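Long-range contacts in RNA methyltransferase, TrmH family (Porphyromonas gingivalis, PDB 2I6D), which probably binds RNA and transfers a methyl group to it, as a putative methyltransferase of the TrmH family in the SPOUT class: residues A[42-47]-A[61-66]; A[28-33]-A[89-94]. One frame throughout, in Å; residues are numbered along the deposited sequence.

Interaction 1: A[42-47]-A[61-66]; sequences FYRCRM and PHDAEV
The guanidinium of R44 meets the 61-64 turn mostly by its edge. D63 OD2 lies in its plane, and the carbonyl O of D63 sits near the plane, at NH2. The carbonyl O of H62 lies over one face. R44 NH1 is 3.0 Å from D63 OD2, a salt bridge with a nearly straight N-H...O angle of 165°. The carboxylate offers its anti lone pair, and its plane stands 74° from the guanidinium. R44 NH2 bonds D63 O at 3.0 Å, from above that carbonyl plane. NH2 also bonds C45 O in its own segment. A bend at chi2 (-68°) turns CD, and the guanidinium lies end-on to D63.

P61 to A64 form a type II turn that leads into strand 65-69. C45 SG lies against P61 CG at 3.8 Å, and A64 CB approaches C45 O at 3.4 Å. The parallel pairing starts here: E65 N donates to R46 O at 3.0 Å. The side chains of M47, a selenomethionine, and E65 lie side by side and point the same way, with M47 CE 3.8 Å from E65 OE2. The R46 guanidinium turns elsewhere, to a salt bridge with E25.

This contact joins the starts of both strands in a beta-alpha-beta unit. By salt bridge and hydrogen bonds, the R44 side chain joins the backbone in tying the turn to the start of strand 45-51.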
loop_
_atom_site.group_PDB
_atom_site.type_symbol
_atom_site.label_atom_id
_atom_site.label_comp_id
_atom_site.label_asym_id
_atom_site.label_seq_id
_atom_site.Cartn_x
_atom_site.Cartn_y
_atom_site.Cartn_z
ATOM N N PHE A 42 5.270 -10.001 10.116
ATOM C CA PHE A 42 4.221 -10.185 9.094
ATOM C C PHE A 42 4.726 -10.599 7.707
ATOM O O PHE A 42 3.928 -10.842 6.782
ATOM C CB PHE A 42 3.399 -8.913 8.982
ATOM C CG PHE A 42 2.708 -8.550 10.257
ATOM C CD1 PHE A 42 1.553 -9.216 10.649
ATOM C CD2 PHE A 42 3.245 -7.575 11.091
ATOM C CE1 PHE A 42 0.926 -8.896 11.860
ATOM C CE2 PHE A 42 2.614 -7.236 12.292
ATOM C CZ PHE A 42 1.455 -7.902 12.677
ATOM N N TYR A 43 6.038 -10.622 7.552
ATOM C CA TYR A 43 6.690 -10.897 6.275
ATOM C C TYR A 43 7.819 -11.842 6.539
ATOM O O TYR A 43 8.353 -11.867 7.642
ATOM C CB TYR A 43 7.237 -9.608 5.621
ATOM C CG TYR A 43 6.124 -8.748 5.125
ATOM C CD1 TYR A 43 5.660 -8.866 3.807
ATOM C CD2 TYR A 43 5.482 -7.860 5.993
ATOM C CE1 TYR A 43 4.607 -8.100 3.366
ATOM C CE2 TYR A 43 4.401 -7.110 5.576
ATOM C CZ TYR A 43 3.979 -7.221 4.255
ATOM O OH TYR A 43 2.915 -6.459 3.833
ATOM N N ARG A 44 8.164 -12.618 5.519
ATOM C CA ARG A 44 9.200 -13.621 5.637
ATOM C C ARG A 44 10.527 -12.951 5.346
ATOM O O ARG A 44 10.787 -12.566 4.214
ATOM C CB ARG A 44 8.954 -14.720 4.616
ATOM C CG ARG A 44 9.349 -16.108 5.065
ATOM C CD ARG A 44 10.832 -16.237 5.210
ATOM N NE ARG A 44 11.221 -17.624 5.468
ATOM C CZ ARG A 44 12.477 -18.028 5.653
ATOM N NH1 ARG A 44 12.732 -19.329 5.873
ATOM N NH2 ARG A 44 13.480 -17.141 5.608
ATOM N N CYS A 45 11.374 -12.844 6.359
ATOM C CA CYS A 45 12.668 -12.191 6.188
ATOM C C CYS A 45 13.738 -13.166 5.640
ATOM O O CYS A 45 13.960 -14.237 6.204
ATOM C CB CYS A 45 13.107 -11.542 7.500
ATOM S SG CYS A 45 14.693 -10.685 7.322
ATOM N N ARG A 46 14.365 -12.769 4.533
ATOM C CA ARG A 46 15.390 -13.514 3.798
ATOM C C ARG A 46 16.799 -13.086 4.245
ATOM O O ARG A 46 17.740 -13.876 4.288
ATOM C CB ARG A 46 15.185 -13.153 2.315
ATOM C CG ARG A 46 15.960 -13.924 1.254
ATOM C CD ARG A 46 15.334 -13.627 -0.119
ATOM N NE ARG A 46 16.232 -13.879 -1.237
ATOM C CZ ARG A 46 15.864 -13.885 -2.518
ATOM N NH1 ARG A 46 16.758 -14.136 -3.468
ATOM N NH2 ARG A 46 14.604 -13.654 -2.852
HETATM N N MSE A 47 16.930 -11.786 4.508
HETATM C CA MSE A 47 18.218 -11.182 4.798
HETATM C C MSE A 47 18.018 -9.955 5.687
HETATM O O MSE A 47 17.049 -9.214 5.519
HETATM C CB MSE A 47 18.902 -10.793 3.490
HETATM C CG MSE A 47 20.114 -9.911 3.649
HETATM SE SE MSE A 47 21.160 -9.803 1.967
HETATM C CE MSE A 47 22.377 -11.276 2.312
ATOM N N PRO A 61 15.467 -12.833 12.896
ATOM C CA PRO A 61 14.500 -13.559 12.075
ATOM C C PRO A 61 14.890 -15.027 11.979
ATOM O O PRO A 61 16.081 -15.348 11.891
ATOM C CB PRO A 61 14.644 -12.912 10.693
ATOM C CG PRO A 61 15.426 -11.653 10.899
ATOM C CD PRO A 61 16.251 -11.862 12.118
ATOM N N HIS A 62 13.897 -15.903 12.020
ATOM C CA HIS A 62 14.187 -17.320 11.855
ATOM C C HIS A 62 14.592 -17.612 10.408
ATOM O O HIS A 62 13.924 -17.220 9.436
ATOM C CB HIS A 62 13.032 -18.210 12.336
ATOM C CG HIS A 62 13.247 -18.798 13.702
ATOM N ND1 HIS A 62 12.733 -18.232 14.851
ATOM C CD2 HIS A 62 13.918 -19.907 14.098
ATOM C CE1 HIS A 62 13.077 -18.968 15.894
ATOM N NE2 HIS A 62 13.796 -19.990 15.465
ATOM N N ASP A 63 15.745 -18.260 10.273
ATOM C CA ASP A 63 16.242 -18.678 8.959
ATOM C C ASP A 63 16.503 -17.541 7.964
ATOM O O ASP A 63 16.153 -17.636 6.790
ATOM C CB ASP A 63 15.291 -19.714 8.335
ATOM C CG ASP A 63 15.960 -20.532 7.246
ATOM O OD1 ASP A 63 17.107 -20.980 7.464
ATOM O OD2 ASP A 63 15.348 -20.704 6.175
ATOM N N ALA A 64 17.119 -16.465 8.435
ATOM C CA ALA A 64 17.536 -15.399 7.541
ATOM C C ALA A 64 19.054 -15.304 7.530
ATOM O O ALA A 64 19.716 -15.705 8.481
ATOM C CB ALA A 64 16.908 -14.058 7.945
ATOM N N GLU A 65 19.602 -14.798 6.439
ATOM C CA GLU A 65 20.989 -14.382 6.439
ATOM C C GLU A 65 21.136 -13.012 7.127
ATOM O O GLU A 65 20.628 -11.991 6.636
ATOM C CB GLU A 65 21.533 -14.334 5.028
ATOM C CG GLU A 65 22.978 -13.952 4.987
ATOM C CD GLU A 65 23.710 -14.642 3.878
ATOM O OE1 GLU A 65 24.920 -14.886 4.059
ATOM O OE2 GLU A 65 23.068 -14.939 2.837
ATOM N N VAL A 66 21.827 -13.015 8.263
ATOM C CA VAL A 66 22.012 -11.828 9.075
ATOM C C VAL A 66 23.470 -11.402 9.005
ATOM O O VAL A 66 24.372 -12.207 9.283
ATOM C CB VAL A 66 21.591 -12.090 10.538
ATOM C CG1 VAL A 66 21.850 -10.867 11.400
ATOM C CG2 VAL A 66 20.113 -12.479 10.590
#

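Interaction 2: A[28-33]-A[89-94]; sequences FAVEGP and AVFDLP
F28 and F91 face each other across an antiparallel strand pair, and their side chains share a sheet face with V30 and A89. This is the tightly packed side. F91 CB sits off-centre over the F28 ring, a CH-pi contact 4.2 Å from the centroid. The two rings are oblique, with planes 40° apart. V30 CG2 meets the edge of the F91 ring, 3.6 Å from CD2. F28 CG stands between the backbone N and the carbonyl carbon (chi1 70°). The F28 ring meets the end of the other strand: F28 CD2 touches L93 CD1 at 3.7 Å, and D92 O lies at the ring edge, 3.5 Å from F28 CE2. M39 of helix 33-39 packs on both F28 and V30.

The looser side is around A29, which is partly exposed. Its CB lies 3.5 Å from A89 O, and its CA makes a CA-H...O contact with the same oxygen. V90, its partner across the strands, is buried against F12 and L13 of helix 7-15. At the far end, D92 starts away from strand 27-31, and its side chain touches R44.

F28 and F91 exchange two backbone hydrogen bonds, as do V30 and A89; the shortest is A89 N to V30 O at 2.8 Å. The non-hydrogen-bonded pair A29-V90 lies between. The backbone thus sets the register of the edge strand, while apolar contacts on the phenylalanine face tie it to helix 33-39.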
loop_
_atom_site.group_PDB
_atom_site.type_symbol
_atom_site.label_atom_id
_atom_site.label_comp_id
_atom_site.label_asym_id
_atom_site.label_seq_id
_atom_site.Cartn_x
_atom_site.Cartn_y
_atom_site.Cartn_z
ATOM N N PHE A 28 11.567 -7.837 -1.654
ATOM C CA PHE A 28 11.619 -6.376 -1.597
ATOM C C PHE A 28 12.334 -5.978 -0.328
ATOM O O PHE A 28 12.370 -6.757 0.649
ATOM C CB PHE A 28 10.205 -5.760 -1.667
ATOM C CG PHE A 28 9.364 -5.999 -0.430
ATOM C CD1 PHE A 28 9.288 -5.031 0.569
ATOM C CD2 PHE A 28 8.690 -7.196 -0.247
ATOM C CE1 PHE A 28 8.508 -5.239 1.705
ATOM C CE2 PHE A 28 7.892 -7.420 0.917
ATOM C CZ PHE A 28 7.816 -6.435 1.882
ATOM N N ALA A 29 12.912 -4.779 -0.320
ATOM C CA ALA A 29 13.658 -4.316 0.829
ATOM C C ALA A 29 12.885 -3.254 1.625
ATOM O O ALA A 29 12.053 -2.495 1.080
ATOM C CB ALA A 29 15.023 -3.762 0.393
ATOM N N VAL A 30 13.222 -3.186 2.899
ATOM C CA VAL A 30 12.678 -2.226 3.860
ATOM C C VAL A 30 13.853 -1.716 4.671
ATOM O O VAL A 30 14.719 -2.514 5.118
ATOM C CB VAL A 30 11.639 -2.904 4.796
ATOM C CG1 VAL A 30 11.036 -1.910 5.841
ATOM C CG2 VAL A 30 10.504 -3.558 3.958
ATOM N N GLU A 31 13.900 -0.405 4.851
ATOM C CA GLU A 31 15.004 0.241 5.565
ATOM C C GLU A 31 14.605 0.921 6.873
ATOM O O GLU A 31 13.546 1.560 6.996
ATOM C CB GLU A 31 15.743 1.221 4.661
ATOM C CG GLU A 31 16.217 0.600 3.334
ATOM C CD GLU A 31 17.068 1.595 2.544
ATOM O OE1 GLU A 31 17.701 2.453 3.185
ATOM O OE2 GLU A 31 17.084 1.549 1.293
ATOM N N GLY A 32 15.475 0.757 7.858
ATOM C CA GLY A 32 15.369 1.484 9.101
ATOM C C GLY A 32 14.690 0.691 10.198
ATOM O O GLY A 32 13.832 -0.120 9.919
ATOM N N PRO A 33 15.072 0.929 11.460
ATOM C CA PRO A 33 14.532 0.132 12.561
ATOM C C PRO A 33 13.014 0.197 12.731
ATOM O O PRO A 33 12.420 -0.781 13.168
ATOM C CB PRO A 33 15.201 0.731 13.821
ATOM C CG PRO A 33 15.845 2.026 13.381
ATOM C CD PRO A 33 16.073 1.925 11.900
ATOM N N ALA A 89 16.366 -4.723 5.608
ATOM C CA ALA A 89 15.832 -6.092 5.591
ATOM C C ALA A 89 15.399 -6.443 4.184
ATOM O O ALA A 89 14.954 -5.581 3.438
ATOM C CB ALA A 89 14.618 -6.205 6.577
ATOM N N VAL A 90 15.498 -7.720 3.821
ATOM C CA VAL A 90 14.911 -8.180 2.590
ATOM C C VAL A 90 13.817 -9.170 2.994
ATOM O O VAL A 90 14.089 -10.124 3.738
ATOM C CB VAL A 90 15.934 -8.855 1.657
ATOM C CG1 VAL A 90 15.198 -9.415 0.421
ATOM C CG2 VAL A 90 17.022 -7.843 1.202
ATOM N N PHE A 91 12.599 -8.923 2.521
ATOM C CA PHE A 91 11.455 -9.794 2.787
ATOM C C PHE A 91 10.979 -10.414 1.506
ATOM O O PHE A 91 11.137 -9.821 0.428
ATOM C CB PHE A 91 10.282 -8.989 3.347
ATOM C CG PHE A 91 10.533 -8.408 4.709
ATOM C CD1 PHE A 91 10.582 -9.225 5.844
ATOM C CD2 PHE A 91 10.666 -7.035 4.866
ATOM C CE1 PHE A 91 10.807 -8.673 7.121
ATOM C CE2 PHE A 91 10.860 -6.471 6.144
ATOM C CZ PHE A 91 10.935 -7.302 7.266
ATOM N N ASP A 92 10.357 -11.593 1.621
ATOM C CA ASP A 92 9.643 -12.184 0.518
ATOM C C ASP A 92 8.442 -11.334 0.134
ATOM O O ASP A 92 7.663 -10.887 0.994
ATOM C CB ASP A 92 9.114 -13.566 0.914
ATOM C CG ASP A 92 10.187 -14.638 0.921
ATOM O OD1 ASP A 92 11.356 -14.358 0.559
ATOM O OD2 ASP A 92 9.827 -15.773 1.284
ATOM N N LEU A 93 8.281 -11.138 -1.167
ATOM C CA LEU A 93 7.070 -10.576 -1.718
ATOM C C LEU A 93 5.945 -11.579 -1.417
ATOM O O LEU A 93 6.102 -12.772 -1.685
ATOM C CB LEU A 93 7.282 -10.415 -3.223
ATOM C CG LEU A 93 6.681 -9.283 -4.035
ATOM C CD1 LEU A 93 6.959 -7.944 -3.411
ATOM C CD2 LEU A 93 7.263 -9.332 -5.441
ATOM N N PRO A 94 4.831 -11.118 -0.816
ATOM C CA PRO A 94 3.725 -12.000 -0.473
ATOM C C PRO A 94 3.270 -12.764 -1.699
ATOM O O PRO A 94 3.258 -12.213 -2.801
ATOM C CB PRO A 94 2.617 -11.040 -0.029
ATOM C CG PRO A 94 3.292 -9.836 0.374
ATOM C CD PRO A 94 4.572 -9.730 -0.408
#

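Overall arrangement
Interactions 1 and 2 belong to one four-stranded mixed sheet, with their centres about 9 Å apart. Strands 45-51 and 87-92 are its inner neighbours, and each contact pairs one of them with an outer strand. The two contacts touch directly. R46 N is 2.8 Å from V90 O and M47 O is 2.7 Å from V90 N, both probable hydrogen bonds. R46 and M47 both face V90, a classic beta bulge. Y43 CB also packs on F91 CD1 at 3.4 Å. Along the chain, interaction 1 is nested inside the loop closed by interaction 2. The sheet belongs to the probable substrate-binding part, separate from the seven-stranded sheet of the SpoU methylase part.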